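Local coordinates for protein PpBBE-like 1 D396N (Physcomitrella patens subsp. patens, PDB 6EO5) that oxidises cellobiose with a bicovalently attached FAD, as a berberine bridge enzyme-like flavoprotein of the VAO family, at residues L38-R43 with V324-N329; E84-G89 with N430-D435; A139-T144 with V308-P313. All coordinates share one frame; numbering follows the deposited sequence.

All three contacts are loop-to-loop and all touch the FAD. Along the chain the segments run 38-43, 84-89, 139-144, 308-313, 324-329 and 430-435. Contacts 1 and 2 therefore cross, and contact 3 is nested inside both. Contacts 1 and 2 have centres about 14 Å apart and meet through a salt bridge between Arg43 and Glu84. Contacts 1 and 3 lie about 16 Å apart, centre to centre, and share the connection from helix 302-308 to strand 331-338. Contacts 2 and 3 are about 22 Å apart between centres, on opposite sides of the chain's centre. Distant parts of the sequence are thus gathered round one cofactor.

Contact 1. Residues L38-R43 with V324-N329; sequences LAYNLR and VPFTTN. With FAD (flavin-adenine dinucleotide), chain C.
Leu38 and Phe326 lie alongside each other, pointing opposite ways, with Leu38 CD2 3.5 Å from Phe326 CD2. The Phe326 ring turns its edge to the backbone of 38-43, so that Ala39 C and Tyr40 N lie in the ring plane. Phe326 CZ is also 3.9 Å from Tyr40 CB. Tyr40 has CG anti to its backbone N (chi1 178°), and its ring lies against the flavin. FAD C8M sits over the centre of one face, 3.4 Å from Tyr40 CD2. Thr327 O approaches the same ring obliquely, near CD1.

Farther along, Leu42 CD1 packs on Thr328 OG1, while Thr328 CG2 meets Leu38 CD1. A single beta bridge joins Asn41 and Asn329. In it Asn329 N donates to Tyr40 O at 3.0 Å, and Leu42 N donates to Asn329 O at 2.9 Å. One water links Tyr40 OH to Asn329 ND2, which also bonds Ser398 OG. His81 stacks on Tyr40 and is probably the histidine that carries C8M, as in bicovalent relatives. The chemistry implies a tyrosine with two roles: its ring gives the flavin C8M carbon an apolar face, while its hydroxyl joins a polar, water-bridged edge.

Contact 2. Residues E84-G89 with N430-D435; sequences EDYSLG and NYIDRD. With FAD (flavin-adenine dinucleotide), chain C.
Glu84, Tyr86 and Ile432 tie the FAD-binding domain of this VAO-type fold to its C-terminal berberine-like region. Glu84 is bent at chi2 (-78°), and its CG packs 3.8 Å from Ile432 CG2. Its CB lies over the centre of one face of the Tyr86 ring. At the acid end, Glu84 OE2 takes the backbone N-H of Arg434 at 2.7 Å, through its anti lone pair.

The guanidinium itself leads away, with Arg434 NE 6.3 Å from Glu84 OE2, and the two side chains cross at about a right angle. Instead Glu84 OE1 is salt-bridged to Arg43 and OE2 to Lys332. Glu84 OE2 and Asp433 OD1 come within 4.1 Å. Lys332 also bridges Asp433 OD1, which would be expected to offset the repulsion between the two acids.

Tyr86 brings its edge to Ile432. The isoleucine CG1 lies near the ring plane, 3.5 Å from Tyr86 CE2. Tyr86 OH touches Arg434 CB and CG, and it is hydrogen-bonded to Gln466 OE1. Both segments also reach the cofactor. Asn430 ND2 lies 2.7 Å from FAD O4', and Ser87 OG donates to the phosphate oxygen FAD O1A at 2.6 Å.

Contact 3. Residues A139-T144 with V308-P313; sequences AGNCPT and VNWNYP. With FAD (flavin-adenine dinucleotide), chain C.
The bicovalent flavin site includes Cys142, whose CA packs over a face of Trp310, 3.9 Å from the centroid of the six-membered ring. Cys142 SG is bonded to FAD C6 at 1.8 Å. Its chi1 of -54° sets SG anti to the carbonyl carbon, where it reaches both FAD C6 and the Trp310 ring. The contact with the ring is an oblique sulfur-aromatic one, with Cys142 SG 3.5 Å from Trp310 CH2. Pro143 CD lies over the same face as Cys142 CA, above the five-membered ring.

Trp310 sits in a type I turn, Val308 to Asn311. The turn closes helix 302-308 in a Schellman motif, with Asn311 as the C-prime residue at positive phi. An alanine in place of Trp310 would probably leave Cys142 CA and Pro143 CD without their aromatic cover and open a gap beside the flavin-linked sulfur.

Asn141 crosses Trp310 at about a right angle, its amide turned 84° from the ring. Its ND2 lies in the ring plane at the edge, 3.7 Å from Trp310 CE3, and donates to Asn309 O at 3.0 Å. On the flavin side, Asn141 N makes a weak hydrogen bond of 3.3 Å to FAD O4.

Contact 1. Residues L38-R43 with V324-N329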
# COMPACT_ATOMS: atom_id res chain seq x y z
N LEU A 38 17.07 8.17 -3.25
CA LEU A 38 15.89 8.12 -4.09
C LEU A 38 14.70 7.58 -3.31
O LEU A 38 14.80 6.55 -2.63
CB LEU A 38 16.15 7.25 -5.32
CG LEU A 38 15.06 7.24 -6.40
CD1 LEU A 38 15.08 8.54 -7.20
CD2 LEU A 38 15.19 6.01 -7.31
N ALA A 39 13.58 8.29 -3.39
CA ALA A 39 12.33 7.91 -2.76
C ALA A 39 11.20 8.27 -3.71
O ALA A 39 11.35 9.15 -4.56
CB ALA A 39 12.14 8.60 -1.40
N TYR A 40 10.07 7.59 -3.55
CA TYR A 40 8.94 7.88 -4.43
C TYR A 40 8.46 9.32 -4.25
O TYR A 40 8.26 10.05 -5.23
CB TYR A 40 7.80 6.89 -4.20
CG TYR A 40 6.63 7.24 -5.08
CD1 TYR A 40 6.68 6.99 -6.46
CD2 TYR A 40 5.50 7.86 -4.56
CE1 TYR A 40 5.63 7.33 -7.28
CE2 TYR A 40 4.46 8.20 -5.37
CZ TYR A 40 4.52 7.93 -6.73
OH TYR A 40 3.47 8.27 -7.55
N ASN A 41 8.25 9.74 -3.01
CA ASN A 41 7.88 11.13 -2.73
C ASN A 41 9.16 11.90 -2.48
O ASN A 41 9.95 11.53 -1.60
CB ASN A 41 6.93 11.21 -1.54
CG ASN A 41 6.13 12.51 -1.51
OD1 ASN A 41 6.44 13.47 -2.22
ND2 ASN A 41 5.10 12.54 -0.67
N LEU A 42 9.40 12.95 -3.26
CA LEU A 42 10.59 13.77 -3.09
C LEU A 42 10.33 14.99 -2.21
O LEU A 42 11.19 15.87 -2.13
CB LEU A 42 11.16 14.21 -4.45
CG LEU A 42 11.61 13.16 -5.48
CD1 LEU A 42 12.03 13.83 -6.75
CD2 LEU A 42 12.72 12.22 -4.98
N ARG A 43 9.17 15.07 -1.55
CA ARG A 43 8.85 16.27 -0.80
C ARG A 43 9.77 16.44 0.41
O ARG A 43 10.26 17.54 0.67
CB ARG A 43 7.39 16.27 -0.37
CG ARG A 43 7.12 17.26 0.76
CD ARG A 43 5.68 17.59 0.93
NE ARG A 43 4.86 16.42 1.22
CZ ARG A 43 4.83 15.81 2.40
NH1 ARG A 43 5.58 16.25 3.39
NH2 ARG A 43 4.05 14.75 2.58
N VAL A 324 10.54 -2.27 -14.51
CA VAL A 324 9.64 -1.12 -14.60
C VAL A 324 10.37 0.09 -14.04
O VAL A 324 10.88 0.04 -12.91
CB VAL A 324 8.32 -1.37 -13.86
CG1 VAL A 324 7.37 -0.20 -14.07
CG2 VAL A 324 7.68 -2.68 -14.35
N PRO A 325 10.50 1.16 -14.81
CA PRO A 325 11.26 2.34 -14.36
C PRO A 325 10.68 2.93 -13.08
O PRO A 325 9.47 3.17 -12.99
CB PRO A 325 11.13 3.32 -15.53
CG PRO A 325 10.75 2.47 -16.72
CD PRO A 325 9.99 1.29 -16.19
N PHE A 326 11.54 3.18 -12.09
CA PHE A 326 11.10 3.87 -10.88
C PHE A 326 10.89 5.35 -11.19
O PHE A 326 11.81 6.04 -11.62
CB PHE A 326 12.12 3.71 -9.75
CG PHE A 326 11.57 4.10 -8.40
CD1 PHE A 326 10.88 3.18 -7.63
CD2 PHE A 326 11.75 5.38 -7.90
CE1 PHE A 326 10.37 3.52 -6.37
CE2 PHE A 326 11.25 5.73 -6.65
CZ PHE A 326 10.56 4.79 -5.89
N THR A 327 9.67 5.84 -10.97
CA THR A 327 9.35 7.24 -11.16
C THR A 327 9.06 7.88 -9.81
O THR A 327 8.75 7.20 -8.83
CB THR A 327 8.15 7.42 -12.09
OG1 THR A 327 7.00 6.80 -11.50
CG2 THR A 327 8.42 6.74 -13.43
N THR A 328 9.17 9.21 -9.77
CA THR A 328 9.00 9.96 -8.53
C THR A 328 7.98 11.08 -8.73
O THR A 328 7.62 11.43 -9.86
CB THR A 328 10.34 10.55 -8.06
OG1 THR A 328 10.91 11.35 -9.11
CG2 THR A 328 11.31 9.44 -7.72
N ASN A 329 7.52 11.64 -7.62
CA ASN A 329 6.55 12.72 -7.59
C ASN A 329 6.82 13.56 -6.34
O ASN A 329 7.62 13.17 -5.49
CB ASN A 329 5.12 12.15 -7.62
CG ASN A 329 4.05 13.22 -7.87
OD1 ASN A 329 4.35 14.32 -8.34
ND2 ASN A 329 2.80 12.87 -7.58
PA FAD C . 8.57 1.81 2.10
O1A FAD C . 8.65 3.32 2.05
O2A FAD C . 9.91 1.16 1.84
O5B FAD C . 7.90 1.23 3.45
C5B FAD C . 6.79 1.86 4.06
C4B FAD C . 6.81 1.65 5.57
O4B FAD C . 6.98 0.27 5.87
C3B FAD C . 7.96 2.38 6.24
O3B FAD C . 7.55 2.75 7.53
C2B FAD C . 9.02 1.32 6.34
O2B FAD C . 9.93 1.59 7.38
C1B FAD C . 8.18 0.07 6.59
N9A FAD C . 8.94 -1.12 6.13
C8A FAD C . 9.50 -1.32 4.89
N7A FAD C . 10.12 -2.51 4.87
C5A FAD C . 9.97 -3.09 6.08
C6A FAD C . 10.41 -4.30 6.59
N6A FAD C . 11.13 -5.12 5.83
N1A FAD C . 10.11 -4.64 7.89
C2A FAD C . 9.38 -3.77 8.67
N3A FAD C . 8.94 -2.57 8.16
C4A FAD C . 9.24 -2.23 6.88
N1 FAD C . -1.32 0.84 -1.93
C2 FAD C . -2.29 -0.15 -2.14
O2 FAD C . -2.84 -0.76 -1.21
N3 FAD C . -2.63 -0.49 -3.44
C4 FAD C . -2.03 0.15 -4.51
O4 FAD C . -2.35 -0.17 -5.65
C4X FAD C . -1.08 1.14 -4.30
N5 FAD C . -0.46 1.74 -5.38
C5X FAD C . 0.69 2.47 -5.18
C6 FAD C . 1.39 2.96 -6.28
C7 FAD C . 2.63 3.60 -6.16
C7M FAD C . 3.36 4.10 -7.39
C8 FAD C . 3.12 3.86 -4.86
C8M FAD C . 4.39 4.65 -4.64
C9 FAD C . 2.36 3.44 -3.75
C9A FAD C . 1.15 2.73 -3.89
N10 FAD C . 0.35 2.34 -2.81
C10 FAD C . -0.69 1.45 -3.00
C1' FAD C . 0.75 2.61 -1.40
C2' FAD C . 1.63 1.47 -0.90
O2' FAD C . 0.90 0.33 -0.54
C3' FAD C . 2.41 1.95 0.30
O3' FAD C . 3.17 3.05 -0.14
C4' FAD C . 3.30 0.83 0.84
O4' FAD C . 3.44 0.99 2.24
C5' FAD C . 4.65 0.82 0.13
O5' FAD C . 5.56 -0.11 0.67
P FAD C . 7.13 0.04 0.30
O1P FAD C . 7.89 -1.14 0.86
O2P FAD C . 7.39 0.25 -1.16
O3P FAD C . 7.49 1.47 0.95
O HOH W 1 1.78 10.28 -7.31

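Contact 2. Residues E84-G89 with N430-D435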
# COMPACT_ATOMS: atom_id res chain seq x y z
N GLU A 84 4.94 9.61 3.20
CA GLU A 84 5.55 10.59 4.08
C GLU A 84 7.06 10.40 4.22
O GLU A 84 7.66 10.94 5.15
CB GLU A 84 4.88 10.54 5.46
CG GLU A 84 3.42 10.94 5.46
CD GLU A 84 3.22 12.44 5.41
OE1 GLU A 84 4.03 13.14 4.76
OE2 GLU A 84 2.25 12.94 6.02
N ASP A 85 7.68 9.63 3.33
CA ASP A 85 9.12 9.40 3.35
C ASP A 85 9.60 8.77 4.65
O ASP A 85 10.72 8.99 5.09
CB ASP A 85 9.88 10.70 3.08
CG ASP A 85 9.71 11.16 1.65
OD1 ASP A 85 9.84 10.31 0.75
OD2 ASP A 85 9.42 12.34 1.42
N TYR A 86 8.75 7.92 5.25
CA TYR A 86 9.10 7.30 6.52
C TYR A 86 10.18 6.23 6.38
O TYR A 86 10.76 5.83 7.39
CB TYR A 86 7.85 6.69 7.16
CG TYR A 86 6.89 7.70 7.76
CD1 TYR A 86 7.30 8.99 8.11
CD2 TYR A 86 5.56 7.36 7.97
CE1 TYR A 86 6.39 9.90 8.68
CE2 TYR A 86 4.65 8.25 8.52
CZ TYR A 86 5.07 9.52 8.88
OH TYR A 86 4.16 10.40 9.43
N SER A 87 10.44 5.73 5.18
CA SER A 87 11.54 4.78 5.02
C SER A 87 12.87 5.49 4.77
O SER A 87 13.89 4.82 4.61
CB SER A 87 11.23 3.78 3.90
OG SER A 87 10.95 4.44 2.68
N LEU A 88 12.87 6.83 4.73
CA LEU A 88 14.08 7.60 4.97
C LEU A 88 14.21 7.98 6.43
O LEU A 88 15.20 8.60 6.81
CB LEU A 88 14.12 8.85 4.09
CG LEU A 88 14.30 8.53 2.61
CD1 LEU A 88 14.21 9.76 1.75
CD2 LEU A 88 15.60 7.77 2.34
N GLY A 89 13.24 7.61 7.26
CA GLY A 89 13.26 7.88 8.69
C GLY A 89 12.15 8.78 9.18
O GLY A 89 11.80 8.72 10.37
N ASN A 430 -1.77 2.61 4.40
CA ASN A 430 -0.80 2.63 3.31
C ASN A 430 -0.84 3.93 2.53
O ASN A 430 0.07 4.17 1.74
CB ASN A 430 -1.01 1.46 2.35
CG ASN A 430 -0.23 0.24 2.74
OD1 ASN A 430 -0.73 -0.89 2.63
ND2 ASN A 430 1.00 0.43 3.20
N TYR A 431 -1.86 4.75 2.73
CA TYR A 431 -1.83 6.14 2.26
C TYR A 431 -1.41 7.08 3.40
O TYR A 431 -2.04 8.10 3.67
CB TYR A 431 -3.18 6.53 1.67
CG TYR A 431 -3.63 5.64 0.53
CD1 TYR A 431 -2.69 4.96 -0.25
CD2 TYR A 431 -4.97 5.47 0.24
CE1 TYR A 431 -3.09 4.14 -1.30
CE2 TYR A 431 -5.38 4.64 -0.81
CZ TYR A 431 -4.43 3.98 -1.57
OH TYR A 431 -4.82 3.15 -2.62
N ILE A 432 -0.30 6.72 4.06
CA ILE A 432 0.08 7.29 5.35
C ILE A 432 0.09 8.83 5.33
O ILE A 432 0.54 9.48 4.38
CB ILE A 432 1.44 6.70 5.76
CG1 ILE A 432 1.68 6.87 7.25
CG2 ILE A 432 2.58 7.26 4.92
CD1 ILE A 432 0.60 6.24 8.09
N ASP A 433 -0.44 9.41 6.41
CA ASP A 433 -0.74 10.85 6.49
C ASP A 433 -0.38 11.33 7.89
O ASP A 433 -1.02 10.92 8.86
CB ASP A 433 -2.22 11.10 6.18
CG ASP A 433 -2.62 12.58 6.26
OD1 ASP A 433 -1.80 13.48 6.63
OD2 ASP A 433 -3.81 12.84 5.95
N ARG A 434 0.63 12.20 7.99
CA ARG A 434 1.14 12.61 9.29
C ARG A 434 0.13 13.40 10.11
O ARG A 434 0.29 13.51 11.33
CB ARG A 434 2.42 13.42 9.11
CG ARG A 434 3.20 13.64 10.38
CD ARG A 434 4.54 14.28 10.06
NE ARG A 434 5.36 14.52 11.24
CZ ARG A 434 6.68 14.67 11.19
NH1 ARG A 434 7.30 14.59 10.02
NH2 ARG A 434 7.38 14.89 12.29
N ASP A 435 -0.91 13.95 9.48
CA ASP A 435 -1.96 14.69 10.17
C ASP A 435 -3.12 13.83 10.64
O ASP A 435 -4.07 14.37 11.21
CB ASP A 435 -2.53 15.78 9.26
CG ASP A 435 -1.48 16.70 8.71
OD1 ASP A 435 -0.55 17.06 9.47
OD2 ASP A 435 -1.61 17.07 7.52
PA FAD C . 8.57 1.81 2.10
O1A FAD C . 8.65 3.32 2.05
O2A FAD C . 9.91 1.16 1.84
O5B FAD C . 7.90 1.23 3.45
C5B FAD C . 6.79 1.86 4.06
C4B FAD C . 6.81 1.65 5.57
O4B FAD C . 6.98 0.27 5.87
C3B FAD C . 7.96 2.38 6.24
O3B FAD C . 7.55 2.75 7.53
C2B FAD C . 9.02 1.32 6.34
O2B FAD C . 9.93 1.59 7.38
C1B FAD C . 8.18 0.07 6.59
N9A FAD C . 8.94 -1.12 6.13
C8A FAD C . 9.50 -1.32 4.89
N7A FAD C . 10.12 -2.51 4.87
C5A FAD C . 9.97 -3.09 6.08
C6A FAD C . 10.41 -4.30 6.59
N6A FAD C . 11.13 -5.12 5.83
N1A FAD C . 10.11 -4.64 7.89
C2A FAD C . 9.38 -3.77 8.67
N3A FAD C . 8.94 -2.57 8.16
C4A FAD C . 9.24 -2.23 6.88
N1 FAD C . -1.32 0.84 -1.93
C2 FAD C . -2.29 -0.15 -2.14
O2 FAD C . -2.84 -0.76 -1.21
N3 FAD C . -2.63 -0.49 -3.44
C4 FAD C . -2.03 0.15 -4.51
O4 FAD C . -2.35 -0.17 -5.65
C4X FAD C . -1.08 1.14 -4.30
N5 FAD C . -0.46 1.74 -5.38
C5X FAD C . 0.69 2.47 -5.18
C6 FAD C . 1.39 2.96 -6.28
C7 FAD C . 2.63 3.60 -6.16
C7M FAD C . 3.36 4.10 -7.39
C8 FAD C . 3.12 3.86 -4.86
C8M FAD C . 4.39 4.65 -4.64
C9 FAD C . 2.36 3.44 -3.75
C9A FAD C . 1.15 2.73 -3.89
N10 FAD C . 0.35 2.34 -2.81
C10 FAD C . -0.69 1.45 -3.00
C1' FAD C . 0.75 2.61 -1.40
C2' FAD C . 1.63 1.47 -0.90
O2' FAD C . 0.90 0.33 -0.54
C3' FAD C . 2.41 1.95 0.30
O3' FAD C . 3.17 3.05 -0.14
C4' FAD C . 3.30 0.83 0.84
O4' FAD C . 3.44 0.99 2.24
C5' FAD C . 4.65 0.82 0.13
O5' FAD C . 5.56 -0.11 0.67
P FAD C . 7.13 0.04 0.30
O1P FAD C . 7.89 -1.14 0.86
O2P FAD C . 7.39 0.25 -1.16
O3P FAD C . 7.49 1.47 0.95

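Contact 3. Residues A139-T144 with V308-P313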
# COMPACT_ATOMS: atom_id res chain seq x y z
N ALA A 139 -2.06 -8.42 -4.63
CA ALA A 139 -1.35 -7.17 -4.34
C ALA A 139 -1.86 -6.03 -5.21
O ALA A 139 -2.74 -6.20 -6.06
CB ALA A 139 0.15 -7.36 -4.53
N GLY A 140 -1.31 -4.84 -4.98
CA GLY A 140 -1.68 -3.64 -5.72
C GLY A 140 -1.09 -3.63 -7.11
O GLY A 140 -0.48 -4.59 -7.57
N ASN A 141 -1.24 -2.49 -7.79
CA ASN A 141 -0.94 -2.43 -9.21
C ASN A 141 0.27 -1.57 -9.57
O ASN A 141 0.58 -1.45 -10.76
CB ASN A 141 -2.16 -1.95 -10.00
CG ASN A 141 -2.42 -0.50 -9.81
OD1 ASN A 141 -2.25 0.03 -8.71
ND2 ASN A 141 -2.80 0.18 -10.89
N CYS A 142 0.95 -0.96 -8.61
CA CYS A 142 2.19 -0.24 -8.89
C CYS A 142 3.36 -1.22 -8.90
O CYS A 142 3.69 -1.78 -7.84
CB CYS A 142 2.41 0.85 -7.87
SG CYS A 142 1.01 2.00 -7.71
N PRO A 143 4.02 -1.46 -10.04
CA PRO A 143 5.02 -2.54 -10.09
C PRO A 143 6.25 -2.31 -9.23
O PRO A 143 6.87 -3.29 -8.80
CB PRO A 143 5.39 -2.60 -11.58
CG PRO A 143 4.26 -1.96 -12.27
CD PRO A 143 3.76 -0.89 -11.37
N THR A 144 6.62 -1.05 -8.96
CA THR A 144 7.83 -0.76 -8.20
C THR A 144 7.61 -0.73 -6.70
O THR A 144 8.58 -0.50 -5.96
CB THR A 144 8.46 0.57 -8.66
OG1 THR A 144 7.65 1.67 -8.24
CG2 THR A 144 8.60 0.61 -10.17
N VAL A 308 -1.49 -4.54 -18.12
CA VAL A 308 -2.48 -3.56 -18.57
C VAL A 308 -2.83 -2.62 -17.43
O VAL A 308 -3.00 -1.41 -17.63
CB VAL A 308 -3.71 -4.29 -19.14
CG1 VAL A 308 -4.82 -3.32 -19.42
CG2 VAL A 308 -3.31 -5.02 -20.41
N ASN A 309 -2.91 -3.15 -16.20
CA ASN A 309 -3.21 -2.34 -15.03
C ASN A 309 -2.11 -1.34 -14.71
O ASN A 309 -2.28 -0.53 -13.81
CB ASN A 309 -3.46 -3.21 -13.80
CG ASN A 309 -4.86 -3.75 -13.75
OD1 ASN A 309 -5.72 -3.31 -14.50
ND2 ASN A 309 -5.10 -4.70 -12.85
N TRP A 310 -0.99 -1.39 -15.43
CA TRP A 310 0.02 -0.34 -15.33
C TRP A 310 0.30 0.31 -16.68
O TRP A 310 1.39 0.83 -16.91
CB TRP A 310 1.29 -0.88 -14.70
CG TRP A 310 2.08 0.20 -14.08
CD1 TRP A 310 3.34 0.61 -14.44
CD2 TRP A 310 1.67 1.06 -13.02
NE1 TRP A 310 3.73 1.66 -13.65
CE2 TRP A 310 2.73 1.96 -12.77
CE3 TRP A 310 0.51 1.15 -12.24
CZ2 TRP A 310 2.67 2.95 -11.77
CZ3 TRP A 310 0.44 2.13 -11.25
CH2 TRP A 310 1.52 3.02 -11.02
N ASN A 311 -0.70 0.30 -17.58
CA ASN A 311 -0.67 0.99 -18.87
C ASN A 311 0.33 0.40 -19.86
O ASN A 311 0.81 1.09 -20.76
CB ASN A 311 -0.39 2.48 -18.67
CG ASN A 311 -1.50 3.17 -17.93
OD1 ASN A 311 -2.65 3.12 -18.35
ND2 ASN A 311 -1.17 3.80 -16.80
N TYR A 312 0.65 -0.85 -19.71
CA TYR A 312 1.40 -1.43 -20.82
C TYR A 312 0.44 -2.14 -21.76
O TYR A 312 -0.54 -2.74 -21.31
CB TYR A 312 2.45 -2.43 -20.33
CG TYR A 312 3.67 -1.83 -19.67
CD1 TYR A 312 4.71 -1.30 -20.44
CD2 TYR A 312 3.82 -1.81 -18.29
CE1 TYR A 312 5.84 -0.76 -19.84
CE2 TYR A 312 4.95 -1.27 -17.68
CZ TYR A 312 5.96 -0.75 -18.46
OH TYR A 312 7.09 -0.22 -17.87
N PRO A 313 0.71 -2.06 -23.07
CA PRO A 313 -0.07 -2.85 -24.03
C PRO A 313 -0.03 -4.33 -23.67
O PRO A 313 1.01 -4.84 -23.24
CB PRO A 313 0.64 -2.57 -25.36
CG PRO A 313 1.28 -1.24 -25.16
CD PRO A 313 1.72 -1.23 -23.74
PA FAD C . 8.57 1.81 2.10
O1A FAD C . 8.65 3.32 2.05
O2A FAD C . 9.91 1.16 1.84
O5B FAD C . 7.90 1.23 3.45
C5B FAD C . 6.79 1.86 4.06
C4B FAD C . 6.81 1.65 5.57
O4B FAD C . 6.98 0.27 5.87
C3B FAD C . 7.96 2.38 6.24
O3B FAD C . 7.55 2.75 7.53
C2B FAD C . 9.02 1.32 6.34
O2B FAD C . 9.93 1.59 7.38
C1B FAD C . 8.18 0.07 6.59
N9A FAD C . 8.94 -1.12 6.13
C8A FAD C . 9.50 -1.32 4.89
N7A FAD C . 10.12 -2.51 4.87
C5A FAD C . 9.97 -3.09 6.08
C6A FAD C . 10.41 -4.30 6.59
N6A FAD C . 11.13 -5.12 5.83
N1A FAD C . 10.11 -4.64 7.89
C2A FAD C . 9.38 -3.77 8.67
N3A FAD C . 8.94 -2.57 8.16
C4A FAD C . 9.24 -2.23 6.88
N1 FAD C . -1.32 0.84 -1.93
C2 FAD C . -2.29 -0.15 -2.14
O2 FAD C . -2.84 -0.76 -1.21
N3 FAD C . -2.63 -0.49 -3.44
C4 FAD C . -2.03 0.15 -4.51
O4 FAD C . -2.35 -0.17 -5.65
C4X FAD C . -1.08 1.14 -4.30
N5 FAD C . -0.46 1.74 -5.38
C5X FAD C . 0.69 2.47 -5.18
C6 FAD C . 1.39 2.96 -6.28
C7 FAD C . 2.63 3.60 -6.16
C7M FAD C . 3.36 4.10 -7.39
C8 FAD C . 3.12 3.86 -4.86
C8M FAD C . 4.39 4.65 -4.64
C9 FAD C . 2.36 3.44 -3.75
C9A FAD C . 1.15 2.73 -3.89
N10 FAD C . 0.35 2.34 -2.81
C10 FAD C . -0.69 1.45 -3.00
C1' FAD C . 0.75 2.61 -1.40
C2' FAD C . 1.63 1.47 -0.90
O2' FAD C . 0.90 0.33 -0.54
C3' FAD C . 2.41 1.95 0.30
O3' FAD C . 3.17 3.05 -0.14
C4' FAD C . 3.30 0.83 0.84
O4' FAD C . 3.44 0.99 2.24
C5' FAD C . 4.65 0.82 0.13
O5' FAD C . 5.56 -0.11 0.67
P FAD C . 7.13 0.04 0.30
O1P FAD C . 7.89 -1.14 0.86
O2P FAD C . 7.39 0.25 -1.16
O3P FAD C . 7.49 1.47 0.95